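Local coordinates for caprin-2 (PDB 4OUS), which takes part in canonical Wnt signaling and carries a C1q domain that forms trimers, at the interface of chains A and B. Numbering follows the deposited sequence. Chains: chain A/B, Caprin-2.

Contacts 1 and 2 belong to one interface between two copies of the C1q domain, and the centres of their C-alpha atoms lie about 22 Å apart. Strands 51-60 and 93-102 serve contact 1 from chain B and contact 2 from chain A. Strand 125-134 serves contact 1 from both chains, and the loop leading into it serves contact 2 from chain A. Different surfaces thus meet in a heterologous, side-by-side pairing, not an exact two-fold, that fits the deposited three-copy assembly and the trimers typical of C1q domains. Both contacts join apolar packing to a direct hydrogen bond and bridging water.

Contact 1: the interface of chains A and B. Residues chain A 6-8, 34, 130-131; chain B 52, 54, 99, 132-133.
A:Phe130 and B:Leu132 meet through contrasting first torsions: the phenylalanine CG sits between its backbone N and carbonyl carbon (chi1 59°), whereas the leucine CG is anti to its backbone N (chi1 178°), which carries both methyls across to chain A. This is the subunit interface of a C1q domain, whose beta-sandwich characteristically packs into trimers, and both residues belong to strand 125-134 of their own copies. The two side chains cross obliquely. Methyl CD1 of B:Leu132 touches one ortho carbon of the ring, A:Phe130 CD1, at 3.7 Å, and also reaches the adjoining CE1. The other methyl, CD2, turns to the root of the same side chain, 3.7 Å from A:Phe130 CB, and also packs against A:Ala7 CB at 3.9 Å. The leucine fork therefore spans the phenylalanine from its beta-carbon to its ring and reaches the neighbouring strand 7-12. Over the same face, toward the other edge of the ring, methyl CG2 of B:Val54 lies 4.1 Å from A:Phe130 CE2, the two side chains at about a right angle.

B:Tyr133 brings the polar part of the contact. Its ring slides past A:Leu34 in the opposite direction, so that leucine methyl CD1 meets ring carbon CD2 at 3.8 Å; the same methyl also reaches B:Ala52 CB. Within chain B, B:Leu132 CG lies over one face of the tyrosine ring toward its rim and probably helps to hold the ring's tilt. At the tip, the phenol OH accepts a nearly straight hydrogen bond from the backbone N of A:Val6, at 3.1 Å and 164° at the hydrogen. Water 1 links that hydroxyl to chain A a second time, lying 2.7 Å from B:Tyr133 OH and 2.6 Å from the backbone carbonyl oxygen of A:Leu131.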
# COMPACT_ATOMS: atom_id res chain seq x y z
N VAL A 6 -2.47 -15.98 11.55
CA VAL A 6 -2.79 -16.21 10.16
C VAL A 6 -2.25 -15.05 9.33
O VAL A 6 -2.67 -13.91 9.51
CB VAL A 6 -4.31 -16.34 9.93
CG1 VAL A 6 -4.61 -16.71 8.48
CG2 VAL A 6 -4.93 -17.36 10.88
N ALA A 7 -1.31 -15.34 8.44
CA ALA A 7 -0.72 -14.32 7.59
C ALA A 7 -0.04 -14.98 6.41
O ALA A 7 0.60 -16.01 6.56
CB ALA A 7 0.28 -13.47 8.37
N PHE A 8 -0.17 -14.38 5.24
CA PHE A 8 0.57 -14.85 4.08
C PHE A 8 1.16 -13.67 3.33
O PHE A 8 0.64 -12.55 3.41
CB PHE A 8 -0.30 -15.70 3.14
CG PHE A 8 -1.36 -14.91 2.42
CD1 PHE A 8 -1.12 -14.39 1.16
CD2 PHE A 8 -2.59 -14.69 3.01
CE1 PHE A 8 -2.10 -13.65 0.51
CE2 PHE A 8 -3.56 -13.96 2.37
CZ PHE A 8 -3.31 -13.44 1.12
N LEU A 34 1.63 -18.44 7.55
CA LEU A 34 1.18 -18.79 8.89
C LEU A 34 -0.29 -19.17 8.84
O LEU A 34 -1.12 -18.40 8.35
CB LEU A 34 1.38 -17.63 9.87
CG LEU A 34 2.82 -17.16 10.08
CD1 LEU A 34 2.83 -15.93 10.98
CD2 LEU A 34 3.68 -18.27 10.68
N PHE A 130 -3.45 -10.68 6.38
CA PHE A 130 -3.28 -11.15 7.74
C PHE A 130 -4.54 -10.95 8.56
O PHE A 130 -5.36 -10.07 8.28
CB PHE A 130 -2.07 -10.49 8.43
CG PHE A 130 -2.13 -8.99 8.50
CD1 PHE A 130 -2.74 -8.35 9.57
CD2 PHE A 130 -1.51 -8.21 7.54
CE1 PHE A 130 -2.77 -6.98 9.66
CE2 PHE A 130 -1.54 -6.83 7.63
CZ PHE A 130 -2.17 -6.22 8.69
N LEU A 131 -4.67 -11.78 9.58
CA LEU A 131 -5.74 -11.68 10.55
C LEU A 131 -5.51 -10.47 11.45
O LEU A 131 -4.44 -10.33 12.04
CB LEU A 131 -5.80 -12.96 11.37
CG LEU A 131 -6.75 -13.00 12.56
CD1 LEU A 131 -8.19 -12.82 12.12
CD2 LEU A 131 -6.58 -14.32 13.29
N ALA B 52 6.75 -12.19 13.14
CA ALA B 52 6.27 -11.77 11.84
C ALA B 52 6.05 -10.26 11.86
O ALA B 52 5.43 -9.74 12.79
CB ALA B 52 4.99 -12.49 11.47
N VAL B 54 5.21 -6.63 9.35
CA VAL B 54 4.64 -6.07 8.13
C VAL B 54 5.43 -4.82 7.74
O VAL B 54 5.71 -3.99 8.60
CB VAL B 54 3.16 -5.70 8.34
CG1 VAL B 54 2.58 -5.06 7.09
CG2 VAL B 54 2.36 -6.91 8.76
N VAL B 99 4.97 -9.23 4.26
CA VAL B 99 4.91 -9.76 5.61
C VAL B 99 6.04 -10.77 5.73
O VAL B 99 6.07 -11.77 5.00
CB VAL B 99 3.57 -10.44 5.94
CG1 VAL B 99 3.52 -10.81 7.42
CG2 VAL B 99 2.41 -9.52 5.58
N LEU B 132 3.69 -7.85 13.88
CA LEU B 132 2.38 -8.49 13.79
C LEU B 132 2.24 -9.60 14.84
O LEU B 132 1.31 -9.60 15.64
CB LEU B 132 2.16 -9.03 12.38
CG LEU B 132 0.85 -9.77 12.14
CD1 LEU B 132 -0.34 -8.83 12.29
CD2 LEU B 132 0.86 -10.42 10.76
N TYR B 133 3.17 -10.55 14.82
CA TYR B 133 3.18 -11.66 15.77
C TYR B 133 4.54 -11.84 16.40
O TYR B 133 5.51 -12.10 15.69
CB TYR B 133 2.82 -12.98 15.10
CG TYR B 133 1.44 -13.04 14.54
CD1 TYR B 133 0.34 -12.85 15.36
CD2 TYR B 133 1.22 -13.32 13.20
CE1 TYR B 133 -0.94 -12.91 14.86
CE2 TYR B 133 -0.05 -13.39 12.69
CZ TYR B 133 -1.12 -13.19 13.52
OH TYR B 133 -2.39 -13.26 13.01
O HOH W 1 -3.67 -11.30 14.32

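Contact 2: the interface of chains A and B. Residues chain A 60, 91, 93, 122, 124; chain B 69, 81-83.
A:Tyr124 lays its ring against B:Ser81, whose beta-carbon stands over one face, offset toward the rim and 3.6 Å from A:Tyr124 CE1, in a CH-pi contact between C1q domains. The ring edge runs along the next residues of strand 77-84, with A:Tyr124 CD1 3.8 Å from B:Ala82 CA and CE1 near B:Tyr83 CB. At its tip, the phenol OH meets the edge of the B:Tyr69 ring in its plane, 3.3 Å from CD1. An alanine in place of A:Tyr124 would probably leave a gap against B:Ser81 and B:Ala82 and deprive the B:Tyr69 edge of its hydroxyl neighbour.

B:Ser81 also grips the chain A backbone: OG, anti to its own carbonyl carbon (chi1 -57°), donates a 2.7 Å hydrogen bond to A:Trp122 O, tilted 19° from the carbonyl plane. On the far side of A:Tyr124, the A:His91 ring turns its CD2 edge to a face of the B:Tyr83 ring, near the rim, the planes nearly perpendicular, while B:Tyr83 CE2 touches A:His91 CB at 3.6 Å. Within chain B, B:Tyr83 CD1 lies over one face of the B:Tyr69 ring, toward its rim, and probably helps to orient the edge that A:Tyr124 OH meets. Further out, A:Thr93 OG1 binds waters 2 and 3; water 2 reaches B:Tyr83 O, and water 3 lies 2.9 Å from the backbone N of B:Tyr83.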
# COMPACT_ATOMS: atom_id res chain seq x y z
N LEU A 60 2.63 -5.47 -10.96
CA LEU A 60 3.31 -4.77 -12.03
C LEU A 60 2.85 -5.32 -13.38
O LEU A 60 2.86 -6.54 -13.58
CB LEU A 60 4.83 -4.92 -11.90
CG LEU A 60 5.67 -4.02 -12.80
CD1 LEU A 60 5.63 -2.58 -12.32
CD2 LEU A 60 7.11 -4.52 -12.90
N HIS A 91 6.17 -0.27 -17.87
CA HIS A 91 5.59 -0.94 -16.72
C HIS A 91 4.88 0.10 -15.85
O HIS A 91 5.21 1.29 -15.85
CB HIS A 91 6.66 -1.66 -15.91
CG HIS A 91 7.43 -2.67 -16.70
ND1 HIS A 91 6.89 -3.87 -17.11
CD2 HIS A 91 8.71 -2.66 -17.15
CE1 HIS A 91 7.80 -4.55 -17.78
NE2 HIS A 91 8.91 -3.84 -17.82
N THR A 93 2.06 0.01 -12.06
CA THR A 93 1.67 -0.81 -10.93
C THR A 93 0.22 -0.57 -10.53
O THR A 93 -0.18 0.58 -10.30
CB THR A 93 2.59 -0.54 -9.73
OG1 THR A 93 3.95 -0.66 -10.15
CG2 THR A 93 2.32 -1.50 -8.59
N TRP A 122 12.80 -10.80 -8.78
CA TRP A 122 12.86 -9.64 -7.89
C TRP A 122 11.50 -9.32 -7.24
O TRP A 122 11.41 -8.40 -6.43
CB TRP A 122 13.43 -8.41 -8.60
CG TRP A 122 14.91 -8.24 -8.34
CD1 TRP A 122 15.77 -9.19 -7.86
CD2 TRP A 122 15.70 -7.06 -8.54
NE1 TRP A 122 17.04 -8.68 -7.75
CE2 TRP A 122 17.02 -7.37 -8.16
CE3 TRP A 122 15.41 -5.77 -9.01
CZ2 TRP A 122 18.05 -6.43 -8.23
CZ3 TRP A 122 16.44 -4.85 -9.08
CH2 TRP A 122 17.74 -5.18 -8.69
N TYR A 124 8.20 -8.19 -7.93
CA TYR A 124 7.46 -6.93 -8.04
C TYR A 124 5.97 -7.10 -7.74
O TYR A 124 5.33 -6.19 -7.21
CB TYR A 124 7.60 -6.35 -9.44
CG TYR A 124 8.99 -5.92 -9.80
CD1 TYR A 124 9.45 -4.65 -9.49
CD2 TYR A 124 9.85 -6.78 -10.47
CE1 TYR A 124 10.72 -4.24 -9.83
CE2 TYR A 124 11.14 -6.38 -10.81
CZ TYR A 124 11.55 -5.11 -10.49
OH TYR A 124 12.82 -4.67 -10.81
N TYR B 69 13.96 2.10 -9.33
CA TYR B 69 13.91 0.72 -8.86
C TYR B 69 14.23 0.70 -7.38
O TYR B 69 15.31 1.17 -6.98
CB TYR B 69 14.93 -0.15 -9.58
CG TYR B 69 14.67 -0.50 -11.02
CD1 TYR B 69 14.19 -1.77 -11.36
CD2 TYR B 69 14.96 0.39 -12.06
CE1 TYR B 69 13.98 -2.12 -12.68
CE2 TYR B 69 14.76 0.03 -13.38
CZ TYR B 69 14.27 -1.22 -13.68
OH TYR B 69 14.05 -1.59 -14.99
N SER B 81 10.31 -6.00 -4.67
CA SER B 81 10.82 -4.84 -5.38
C SER B 81 9.70 -3.99 -5.95
O SER B 81 8.55 -4.42 -6.04
CB SER B 81 11.75 -5.28 -6.52
OG SER B 81 12.82 -6.08 -6.03
N ALA B 82 10.05 -2.77 -6.35
CA ALA B 82 9.10 -1.87 -6.96
C ALA B 82 9.77 -1.08 -8.07
O ALA B 82 10.96 -0.79 -8.01
CB ALA B 82 8.49 -0.92 -5.93
N TYR B 83 8.98 -0.73 -9.07
CA TYR B 83 9.43 0.01 -10.25
C TYR B 83 8.51 1.18 -10.49
O TYR B 83 7.29 1.04 -10.33
CB TYR B 83 9.42 -0.91 -11.47
CG TYR B 83 9.70 -0.23 -12.80
CD1 TYR B 83 10.99 -0.14 -13.29
CD2 TYR B 83 8.66 0.30 -13.57
CE1 TYR B 83 11.26 0.46 -14.51
CE2 TYR B 83 8.92 0.91 -14.80
CZ TYR B 83 10.22 0.99 -15.26
OH TYR B 83 10.52 1.57 -16.48
O HOH W 2 4.86 1.68 -11.33
O HOH W 3 6.27 -1.75 -8.88